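Local structure of alpha-glucosidase ([Eubacterium] rectale, 6PNR) at residues G457-S460 and H466-L469; N8-F13 and A79-D84. The protein is a family GH31 sulfoquinovosidase that probably hydrolyses alpha-linked glycosides of the sulfonated sugar sulfoquinovose, such as those derived from sulfolipid. All blocks are in the same frame, centred on the assembly; numbering follows the deposited sequence.

Contact 1. Residues G457-S460 and H466-L469; sequences GDQS and HDGL. With 9VH ([(3~{S},4~{R},5~{R})-4,5-bis(oxidanyl)piperidin-3-yl]methanesulfonic acid), chain C.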
# COMPACT_ATOMS: atom_id res chain seq x y z
N GLY A 457 -12.26 -21.62 4.14
CA GLY A 457 -12.88 -20.35 3.77
C GLY A 457 -13.05 -20.26 2.26
O GLY A 457 -13.00 -21.26 1.55
N ASP A 458 -13.24 -19.03 1.79
CA ASP A 458 -13.49 -18.76 0.37
C ASP A 458 -12.17 -18.68 -0.39
O ASP A 458 -11.36 -17.78 -0.15
CB ASP A 458 -14.22 -17.43 0.18
CG ASP A 458 -15.57 -17.36 0.88
OD1 ASP A 458 -16.05 -18.39 1.41
OD2 ASP A 458 -16.15 -16.25 0.86
N GLN A 459 -11.96 -19.59 -1.34
CA GLN A 459 -10.93 -19.40 -2.36
C GLN A 459 -11.57 -18.84 -3.63
O GLN A 459 -12.76 -19.03 -3.87
CB GLN A 459 -10.23 -20.73 -2.71
CG GLN A 459 -9.13 -21.10 -1.75
CD GLN A 459 -9.69 -21.57 -0.44
OE1 GLN A 459 -10.43 -22.56 -0.40
NE2 GLN A 459 -9.37 -20.87 0.65
N SER A 460 -10.77 -18.16 -4.44
CA SER A 460 -11.20 -17.89 -5.80
C SER A 460 -11.27 -19.21 -6.57
O SER A 460 -10.61 -20.19 -6.23
CB SER A 460 -10.25 -16.93 -6.52
OG SER A 460 -10.29 -15.63 -5.94
N HIS A 466 -1.97 -17.42 -4.46
CA HIS A 466 -2.39 -16.74 -3.25
C HIS A 466 -3.89 -16.81 -2.99
O HIS A 466 -4.32 -16.48 -1.88
CB HIS A 466 -1.94 -15.27 -3.29
CG HIS A 466 -0.45 -15.12 -3.22
ND1 HIS A 466 0.27 -15.40 -2.08
CD2 HIS A 466 0.45 -14.73 -4.15
CE1 HIS A 466 1.55 -15.18 -2.31
NE2 HIS A 466 1.69 -14.78 -3.56
N ASP A 467 -4.71 -17.25 -3.96
CA ASP A 467 -6.12 -17.43 -3.62
C ASP A 467 -6.80 -18.60 -4.32
O ASP A 467 -8.04 -18.65 -4.34
CB ASP A 467 -6.93 -16.14 -3.92
CG ASP A 467 -8.19 -16.05 -3.08
OD1 ASP A 467 -8.27 -16.71 -2.01
OD2 ASP A 467 -9.12 -15.29 -3.48
N GLY A 468 -6.05 -19.55 -4.88
CA GLY A 468 -6.67 -20.70 -5.51
C GLY A 468 -6.38 -21.99 -4.77
O GLY A 468 -6.14 -21.99 -3.56
N LEU A 469 -6.36 -23.10 -5.53
CA LEU A 469 -6.27 -24.43 -4.96
C LEU A 469 -5.06 -24.56 -4.04
O LEU A 469 -5.16 -25.12 -2.94
CB LEU A 469 -6.23 -25.47 -6.10
CG LEU A 469 -6.36 -26.98 -5.84
CD1 LEU A 469 -6.83 -27.66 -7.13
CD2 LEU A 469 -5.06 -27.63 -5.37
O1 9VH C . -23.66 -15.73 0.52
S1 9VH C . -23.78 -15.93 1.95
O2 9VH C . -22.98 -14.97 2.66
O3 9VH C . -25.17 -15.98 2.35
C1 9VH C . -23.10 -17.54 2.24
C2 9VH C . -21.60 -17.66 1.94
C3 9VH C . -20.84 -16.96 3.06
N1 9VH C . -19.40 -17.20 3.15
C4 9VH C . -19.06 -18.62 3.11
C5 9VH C . -19.65 -19.26 1.86
O4 9VH C . -19.29 -20.64 1.85
C6 9VH C . -21.17 -19.12 1.86
O5 9VH C . -21.72 -19.73 0.70
O HOH W 1 -11.81 -15.43 -2.67
O HOH W 2 -10.04 -15.76 -0.45
O HOH W 3 -7.41 -18.72 -0.20

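Contact 2. Residues N8-F13 and A79-D84; sequences NEFQLF and AKIKCD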
# COMPACT_ATOMS: atom_id res chain seq x y z
N ASN A 8 21.38 -7.45 36.13
CA ASN A 8 21.44 -6.63 34.93
C ASN A 8 21.12 -7.42 33.66
O ASN A 8 21.32 -6.89 32.56
CB ASN A 8 22.83 -5.99 34.79
CG ASN A 8 23.44 -5.63 36.14
OD1 ASN A 8 23.07 -4.62 36.75
ND2 ASN A 8 24.37 -6.46 36.61
N GLU A 9 20.65 -8.66 33.79
CA GLU A 9 20.47 -9.50 32.61
C GLU A 9 19.62 -10.72 32.93
O GLU A 9 19.88 -11.42 33.91
CB GLU A 9 21.83 -9.93 32.05
CG GLU A 9 21.75 -10.75 30.77
CD GLU A 9 23.10 -10.94 30.10
OE1 GLU A 9 24.10 -10.38 30.61
OE2 GLU A 9 23.15 -11.64 29.07
N PHE A 10 18.60 -10.96 32.11
CA PHE A 10 17.77 -12.15 32.19
C PHE A 10 17.96 -12.97 30.92
O PHE A 10 18.11 -12.40 29.83
CB PHE A 10 16.30 -11.77 32.38
CG PHE A 10 15.34 -12.88 32.07
CD1 PHE A 10 15.11 -13.89 32.98
CD2 PHE A 10 14.68 -12.92 30.86
CE1 PHE A 10 14.24 -14.93 32.69
CE2 PHE A 10 13.80 -13.95 30.56
CZ PHE A 10 13.59 -14.95 31.48
N GLN A 11 17.95 -14.29 31.05
CA GLN A 11 18.13 -15.17 29.91
C GLN A 11 17.30 -16.43 30.10
O GLN A 11 17.13 -16.92 31.22
CB GLN A 11 19.60 -15.57 29.71
CG GLN A 11 20.51 -14.46 29.21
CD GLN A 11 21.94 -14.94 29.02
OE1 GLN A 11 22.52 -14.78 27.94
NE2 GLN A 11 22.51 -15.53 30.06
N LEU A 12 16.79 -16.96 28.99
CA LEU A 12 16.06 -18.22 28.98
C LEU A 12 16.57 -19.08 27.83
O LEU A 12 16.64 -18.60 26.69
CB LEU A 12 14.55 -18.00 28.84
CG LEU A 12 13.70 -19.27 28.71
CD1 LEU A 12 13.85 -20.14 29.95
CD2 LEU A 12 12.23 -18.94 28.44
N PHE A 13 16.88 -20.34 28.12
CA PHE A 13 17.42 -21.27 27.14
C PHE A 13 16.46 -22.42 26.90
O PHE A 13 15.71 -22.84 27.79
CB PHE A 13 18.78 -21.83 27.60
CG PHE A 13 19.85 -20.79 27.71
CD1 PHE A 13 19.89 -19.92 28.79
CD2 PHE A 13 20.82 -20.67 26.72
CE1 PHE A 13 20.87 -18.94 28.89
CE2 PHE A 13 21.81 -19.69 26.81
CZ PHE A 13 21.83 -18.83 27.90
N ALA A 79 7.14 -8.45 35.48
CA ALA A 79 7.02 -9.75 34.82
C ALA A 79 7.37 -10.85 35.81
O ALA A 79 8.47 -10.84 36.39
CB ALA A 79 7.92 -9.84 33.59
N LYS A 80 6.45 -11.80 35.98
CA LYS A 80 6.63 -12.96 36.85
C LYS A 80 6.86 -14.19 35.98
O LYS A 80 5.96 -14.61 35.24
CB LYS A 80 5.40 -13.19 37.74
CG LYS A 80 5.35 -12.39 39.04
CD LYS A 80 4.52 -13.15 40.08
CE LYS A 80 3.59 -12.23 40.88
NZ LYS A 80 4.31 -11.26 41.75
N ILE A 81 8.05 -14.78 36.08
CA ILE A 81 8.48 -15.87 35.23
C ILE A 81 8.54 -17.15 36.07
O ILE A 81 9.21 -17.18 37.11
CB ILE A 81 9.85 -15.56 34.61
CG1 ILE A 81 9.78 -14.20 33.91
CG2 ILE A 81 10.29 -16.68 33.66
CD1 ILE A 81 11.09 -13.69 33.42
N LYS A 82 7.85 -18.19 35.61
CA LYS A 82 7.80 -19.47 36.31
C LYS A 82 8.06 -20.59 35.31
O LYS A 82 7.36 -20.68 34.30
CB LYS A 82 6.44 -19.66 36.99
CG LYS A 82 6.28 -18.78 38.21
CD LYS A 82 5.00 -17.96 38.19
CE LYS A 82 3.84 -18.69 38.84
NZ LYS A 82 2.64 -17.80 38.96
N CYS A 83 9.05 -21.44 35.59
CA CYS A 83 9.48 -22.43 34.61
C CYS A 83 9.45 -23.84 35.17
O CYS A 83 9.45 -24.07 36.38
CB CYS A 83 10.88 -22.11 34.09
SG CYS A 83 10.92 -20.73 32.92
N ASP A 84 9.39 -24.80 34.23
CA ASP A 84 9.48 -26.23 34.47
C ASP A 84 10.52 -26.82 33.53
O ASP A 84 11.26 -26.07 32.87
CB ASP A 84 8.13 -26.93 34.23
CG ASP A 84 7.06 -26.50 35.22
OD1 ASP A 84 7.43 -25.96 36.29
OD2 ASP A 84 5.86 -26.72 34.94

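Contact 1. Residues G457-S460 and H466-L469
The flat carboxylate of Asp467 receives Ser460 from above its plane: OG stands 46° out of that plane and donates a hydrogen bond of 2.7 Å to OD2. Gly141 N gives OD2 a further hydrogen bond, while OD1 takes one of 2.8 Å from water 3, so both oxygens of this buried acid have donors, an environment likely to favour its charged form. The contact closes a short loop of the family 31 TIM-barrel domain, between helices 447-450 and 469-481, in a loop that also carries Asp458 of the inhibitor pocket. Ser460 uses two groups at once. Its OG bonds the carboxylate while its backbone N makes a weak bond to Asp467 O, bent to 129° at the hydrogen. Gln459 lies alongside the backbone of the other segment, with CB 3.4 Å from Asp467 O and CG 3.6 Å from Gly468 O. A bend at chi2 (74°) turns its amide back, where NE2 is hydrogen-bonded to Ala456 O and also donates to water 3, linking the amide to the Asp467 carboxylate. Trp510 of helix 504-514 packs on the same glutamine. From this scaffold the chain runs back one residue to Asp458, whose side chain leads away from 466-469 into the ligand pocket, its OD1 lying 3.5 Å from ring carbon C4 of the bound aza-sugar 9VH.

Contact 2. Residues N8-F13 and A79-D84
Phe10 meets Ile81 across the interface between two antiparallel sheets, the three-stranded sheet that holds strand 10-14 and the larger one that holds strand 77-83, packed face to face in the N-terminal beta region. CB of Phe10 points toward the opposing strand, and with CG anti to the backbone N (chi1 163°) the ring continues in that direction. Along the ring the approach tightens: CG, CD1 and, on the far branch, CE2 stand further back from the Ile81 CD1 methyl, while CZ, at the tip, comes within 3.4 Å of it. CE1 of Phe10 is nearly as close to Ile81 CD1, at 3.5 Å. The methyl therefore lies over one ring face, displaced toward the rim, in a CH-pi contact whose centroid distance is 3.8 Å, 28° off the ring normal. Ile81 comes from the opposite direction on an extended chain (chi2 172°), which carries CD1 out to the ring. Leu71 of strand 68-73 touches both side chains. Shortening Phe10 to an alanine would remove the ring and would probably open a gap between the sheets, leaving the Ile81 methyl without its aromatic face. Two residues further along each strand, Leu12 CD1 packs 4.2 Å from Cys83 SG, the sulfur joined by a disulfide to Cys88, which also touches Leu12. The contact rests on dispersion and hydrophobic burial, with no hydrogen bond between the segments to fix its register.

In the fold
From the N terminus the chain enters strand 10-14 and passes through several further strands before strand 77-83 returns to face it, so contact 2 closes a long, strand-rich loop of 65 residues. The chain then leaves the N-terminal sheets and traverses most of the TIM-barrel domain before contact 1 closes a short loop with five residues between its segments. The two loops follow in series, neither nesting nor crossing. The centres of contacts 1 and 2 are about 42 Å apart, on opposite sides of the chain's centre. Contact 2 joins two sheets, whereas contact 1 joins the two ends of a loop that carries one residue of the ligand pocket, against which Met121, Ser122 and Gly141 bring the earlier part of the chain.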